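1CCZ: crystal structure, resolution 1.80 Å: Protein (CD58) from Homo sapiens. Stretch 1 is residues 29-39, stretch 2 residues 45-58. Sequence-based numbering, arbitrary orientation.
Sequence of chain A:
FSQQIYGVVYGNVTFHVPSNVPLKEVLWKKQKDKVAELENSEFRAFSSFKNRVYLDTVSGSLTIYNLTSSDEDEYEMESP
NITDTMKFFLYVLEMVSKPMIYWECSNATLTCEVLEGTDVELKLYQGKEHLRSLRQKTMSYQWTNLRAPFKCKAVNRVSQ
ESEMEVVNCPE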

# COMPACT_ATOMS: atom_id res chain seq x y z
N LYS A 29 -19.18 1.89 -7.64
CA LYS A 29 -19.69 1.50 -6.34
C LYS A 29 -18.55 0.99 -5.47
O LYS A 29 -17.58 0.43 -5.98
N LYS A 30 -18.69 1.22 -4.17
CA LYS A 30 -17.74 0.77 -3.15
C LYS A 30 -18.60 -0.25 -2.41
O LYS A 30 -19.45 0.12 -1.60
N GLN A 31 -18.38 -1.52 -2.72
CA GLN A 31 -19.18 -2.57 -2.14
C GLN A 31 -20.50 -2.42 -2.90
O GLN A 31 -20.54 -2.55 -4.12
N LYS A 32 -21.58 -2.10 -2.19
CA LYS A 32 -22.84 -1.96 -2.88
C LYS A 32 -23.34 -0.53 -2.89
O LYS A 32 -24.42 -0.26 -3.39
N ASP A 33 -22.56 0.40 -2.34
CA ASP A 33 -23.00 1.78 -2.31
C ASP A 33 -22.34 2.61 -3.40
O ASP A 33 -21.21 2.33 -3.80
N LYS A 34 -23.07 3.61 -3.88
CA LYS A 34 -22.60 4.47 -4.95
C LYS A 34 -21.47 5.38 -4.50
O LYS A 34 -21.49 5.92 -3.41
N VAL A 35 -20.50 5.54 -5.38
CA VAL A 35 -19.34 6.38 -5.11
C VAL A 35 -19.45 7.63 -5.98
O VAL A 35 -19.38 8.75 -5.49
N ALA A 36 -19.62 7.44 -7.28
CA ALA A 36 -19.71 8.54 -8.22
C ALA A 36 -20.33 8.00 -9.49
O ALA A 36 -20.32 6.79 -9.73
N GLU A 37 -20.83 8.91 -10.32
CA GLU A 37 -21.47 8.51 -11.57
C GLU A 37 -21.47 9.61 -12.63
O GLU A 37 -21.31 10.78 -12.31
N LEU A 38 -21.61 9.19 -13.88
CA LEU A 38 -21.77 10.07 -15.04
C LEU A 38 -23.10 9.50 -15.53
O LEU A 38 -23.16 8.41 -16.11
N GLU A 39 -24.18 10.22 -15.23
CA GLU A 39 -25.53 9.79 -15.57
C GLU A 39 -26.35 10.91 -16.23
O GLU A 39 -26.47 12.00 -15.68
N ALA A 45 -20.99 12.85 -7.13
CA ALA A 45 -20.30 11.93 -6.23
C ALA A 45 -21.18 11.80 -4.99
O ALA A 45 -22.06 12.63 -4.75
N PHE A 46 -20.96 10.76 -4.19
CA PHE A 46 -21.78 10.55 -3.02
C PHE A 46 -20.99 10.36 -1.76
O PHE A 46 -19.81 10.02 -1.78
N SER A 47 -21.68 10.57 -0.64
CA SER A 47 -21.11 10.42 0.68
C SER A 47 -19.73 11.03 0.85
O SER A 47 -19.51 12.18 0.47
N SER A 48 -18.81 10.25 1.42
CA SER A 48 -17.45 10.72 1.67
C SER A 48 -16.67 11.05 0.42
O SER A 48 -15.59 11.64 0.50
N PHE A 49 -17.18 10.69 -0.75
CA PHE A 49 -16.43 10.97 -1.96
C PHE A 49 -16.71 12.31 -2.62
O PHE A 49 -16.00 12.69 -3.55
N LYS A 50 -17.72 13.03 -2.14
CA LYS A 50 -18.01 14.34 -2.72
C LYS A 50 -16.79 15.21 -2.53
O LYS A 50 -16.20 15.23 -1.46
N ASN A 51 -16.38 15.90 -3.58
CA ASN A 51 -15.24 16.79 -3.50
C ASN A 51 -13.88 16.11 -3.48
O ASN A 51 -12.86 16.79 -3.35
N ARG A 52 -13.83 14.78 -3.58
CA ARG A 52 -12.52 14.14 -3.61
C ARG A 52 -12.36 12.98 -4.58
O ARG A 52 -11.57 12.08 -4.33
N VAL A 53 -13.11 13.01 -5.68
CA VAL A 53 -12.98 12.00 -6.72
C VAL A 53 -13.03 12.71 -8.09
O VAL A 53 -13.58 13.80 -8.22
N TYR A 54 -12.41 12.11 -9.09
CA TYR A 54 -12.48 12.66 -10.43
C TYR A 54 -12.83 11.48 -11.34
O TYR A 54 -12.21 10.41 -11.27
N LEU A 55 -13.81 11.67 -12.21
CA LEU A 55 -14.25 10.60 -13.09
C LEU A 55 -13.97 10.92 -14.55
O LEU A 55 -14.56 11.86 -15.11
N ASP A 56 -13.08 10.15 -15.17
CA ASP A 56 -12.75 10.35 -16.58
C ASP A 56 -13.99 10.02 -17.42
O ASP A 56 -14.45 8.88 -17.47
N THR A 57 -14.53 11.02 -18.10
CA THR A 57 -15.73 10.82 -18.90
C THR A 57 -15.51 10.00 -20.15
O THR A 57 -16.47 9.57 -20.79
N VAL A 58 -14.25 9.79 -20.51
CA VAL A 58 -13.94 9.02 -21.71
C VAL A 58 -13.80 7.53 -21.45
O VAL A 58 -14.46 6.71 -22.11

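The contact between residues 29-39 and 45-58 of CD58 is a mainly apolar packing of side chains, pinned by a single backbone hydrogen bond, and it illustrates how a strand can use both of its faces against a segment that folds back across it. The pin runs from Phe-46 N to Val-35 O, at 2.9 Å. Next to it, Ala-36 and Ala-45 form an antiparallel, non-hydrogen-bonded bridge, and the Ala-45 CA atom also approaches Val-35 O at 3.4 Å in a CA-H...O contact.

The side chains sort onto two sides of the strand, though not by strict alternation: Val-35, Ala-36 and Leu-38 lie on one side, Lys-34 and Glu-37 on the other. Ala-36 and Ala-45 project to the same face of the sheet, their CB atoms 4.4 Å apart. The Ala-36 methyl also meets branched neighbours: Ala-36 CB lies 4.1 Å from Val-53 CG2 and 4.2 Å from Leu-55 CD2. Val-53 (chi1 m) and Leu-55 (chi1 t, chi2 p) both point toward the first stretch. Leu-38, in the m,t rotamer, continues this apolar row, with its CG 3.8 Å from Leu-55 CD2. Its CD1 reaches the loop beyond the strand, 3.6 Å from CG2 of Thr-57, whose chi1 is p.

The two phenylalanines show how an aromatic ring can serve different neighbours with its face and its edge. Phe-46, chi1 m, points toward the first stretch and has the largest area covered there. Lys-34 CB sits over one face of its ring, 4.0 Å from the centroid of Phe-46, a CH-pi contact made by the aliphatic base of a charged side chain. The Lys-34 chain (m,t,m,t) then carries its ammonium group to Glu-37, where NZ and OE1 form a salt bridge of 3.1 Å within the first stretch. Glu-37 starts out sideways, but its p,t conformation brings the carboxylate nearer, so that Glu-37 OE1 lies at the ring edge, 3.5 Å from Phe-46 CZ. The ion pair thus borders the aromatic ring without any side-chain hydrogen bond crossing between the stretches.

Phe-49, also m and buried, repeats the theme. Val-35 has its CA-to-CB bond directed away, yet in its t rotamer it places CG1 over the ring face, 4.1 Å from the centroid of Phe-49. At the ring edge, Lys-30 CD meets Phe-49 CZ at 3.8 Å; the extended t,t,t run of Lys-30 supplies methylene surface, while its NZ is hydrogen-bonded elsewhere in the structure. Both lysines contribute carbon to the contact, but Lys-30 finds its polar partner elsewhere, whereas Lys-34 is paired with Glu-37 beside the Phe-46 ring.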

# COMPACT_ATOMS: atom_id res chain seq x y z
CB LYS A 29 -20.74 0.40 -6.48
CG LYS A 29 -22.09 0.88 -6.99
CD LYS A 29 -22.97 -0.31 -7.34
CE LYS A 29 -24.41 0.11 -7.63
NZ LYS A 29 -25.26 -1.05 -8.04
CB LYS A 30 -17.36 1.91 -2.22
CG LYS A 30 -16.48 1.53 -1.04
CD LYS A 30 -16.29 2.73 -0.13
CE LYS A 30 -15.11 2.57 0.80
NZ LYS A 30 -15.51 1.78 1.98
CB GLN A 31 -19.41 -2.33 -0.64
CG GLN A 31 -18.35 -2.94 0.28
CD GLN A 31 -18.09 -4.42 0.01
OE1 GLN A 31 -18.01 -4.85 -1.15
NE2 GLN A 31 -17.94 -5.20 1.07
CB LYS A 32 -23.89 -2.87 -2.24
CG LYS A 32 -23.76 -4.33 -2.64
CD LYS A 32 -24.01 -4.52 -4.13
CE LYS A 32 -23.36 -5.80 -4.64
NZ LYS A 32 -24.12 -7.05 -4.29
CB ASP A 33 -22.72 2.36 -0.93
CG ASP A 33 -23.23 1.47 0.17
OD1 ASP A 33 -24.47 1.29 0.28
OD2 ASP A 33 -22.40 0.92 0.92
CB LYS A 34 -23.75 5.33 -5.49
CG LYS A 34 -24.76 4.56 -6.34
CD LYS A 34 -25.47 5.48 -7.34
CE LYS A 34 -26.64 6.23 -6.73
NZ LYS A 34 -27.34 7.06 -7.78
CB VAL A 35 -18.03 5.59 -5.46
CG1 VAL A 35 -16.85 6.54 -5.61
CG2 VAL A 35 -17.76 4.55 -4.40
CB ALA A 36 -18.32 9.06 -8.53
CB GLU A 37 -22.92 8.09 -11.29
CG GLU A 37 -23.81 9.26 -11.02
CD GLU A 37 -25.16 8.89 -10.45
OE1 GLU A 37 -25.34 7.75 -9.98
OE2 GLU A 37 -26.05 9.74 -10.45
CB LEU A 38 -20.69 9.84 -16.10
CG LEU A 38 -19.34 10.49 -15.79
CD1 LEU A 38 -18.36 10.17 -16.91
CD2 LEU A 38 -19.50 12.00 -15.63
CB GLU A 39 -26.23 9.33 -14.29
CG GLU A 39 -27.60 8.69 -14.49
CD GLU A 39 -28.20 8.20 -13.20
OE1 GLU A 39 -27.80 7.11 -12.74
OE2 GLU A 39 -29.07 8.91 -12.65
CB ALA A 45 -18.92 12.48 -5.88
CB PHE A 46 -22.67 9.32 -3.22
CG PHE A 46 -23.43 9.32 -4.50
CD1 PHE A 46 -22.85 8.85 -5.68
CD2 PHE A 46 -24.73 9.81 -4.55
CE1 PHE A 46 -23.54 8.88 -6.88
CE2 PHE A 46 -25.43 9.84 -5.76
CZ PHE A 46 -24.83 9.38 -6.92
CB SER A 47 -21.07 8.93 1.04
OG SER A 47 -22.23 8.29 0.55
CB SER A 48 -16.67 9.67 2.47
OG SER A 48 -16.85 8.38 1.92
CB PHE A 49 -16.61 9.81 -2.93
CG PHE A 49 -16.07 8.52 -2.40
CD1 PHE A 49 -14.73 8.19 -2.55
CD2 PHE A 49 -16.90 7.65 -1.67
CE1 PHE A 49 -14.21 7.02 -1.99
CE2 PHE A 49 -16.39 6.49 -1.10
CZ PHE A 49 -15.04 6.17 -1.27
CB LYS A 50 -19.18 15.00 -2.00
CG LYS A 50 -20.52 14.70 -2.61
CD LYS A 50 -21.44 14.07 -1.58
CE LYS A 50 -22.54 15.02 -1.18
NZ LYS A 50 -23.43 15.24 -2.34
CB ASN A 51 -15.37 17.71 -2.27
CG ASN A 51 -16.61 18.60 -2.34
OD1 ASN A 51 -16.82 19.31 -3.33
ND2 ASN A 51 -17.44 18.56 -1.29
CB ARG A 52 -12.08 13.71 -2.22
CG ARG A 52 -13.00 12.77 -1.52
CD ARG A 52 -12.25 12.08 -0.42
NE ARG A 52 -13.05 11.02 0.18
CZ ARG A 52 -12.60 9.80 0.42
NH1 ARG A 52 -11.35 9.50 0.12
NH2 ARG A 52 -13.39 8.90 0.98
CB VAL A 53 -14.12 10.92 -6.69
CG1 VAL A 53 -14.13 10.18 -5.37
CG2 VAL A 53 -15.46 11.56 -6.94
CB TYR A 54 -11.17 13.27 -10.88
CG TYR A 54 -11.15 13.43 -12.39
CD1 TYR A 54 -12.02 14.31 -13.02
CD2 TYR A 54 -10.28 12.67 -13.19
CE1 TYR A 54 -12.03 14.44 -14.41
CE2 TYR A 54 -10.28 12.79 -14.56
CZ TYR A 54 -11.17 13.68 -15.16
OH TYR A 54 -11.18 13.81 -16.53
CB LEU A 55 -15.75 10.38 -12.88
CG LEU A 55 -16.45 9.17 -13.48
CD1 LEU A 55 -15.57 7.93 -13.41
CD2 LEU A 55 -17.74 8.94 -12.71
CB ASP A 56 -11.57 9.46 -16.98
CG ASP A 56 -11.04 9.77 -18.38
OD1 ASP A 56 -11.43 10.78 -19.00
OD2 ASP A 56 -10.21 8.98 -18.86
CB THR A 57 -16.30 12.14 -19.33
OG1 THR A 57 -15.35 12.77 -20.20
CG2 THR A 57 -16.55 13.04 -18.12
CB VAL A 58 -12.64 9.52 -22.33
CG1 VAL A 58 -12.27 8.67 -23.52
CG2 VAL A 58 -12.79 10.96 -22.73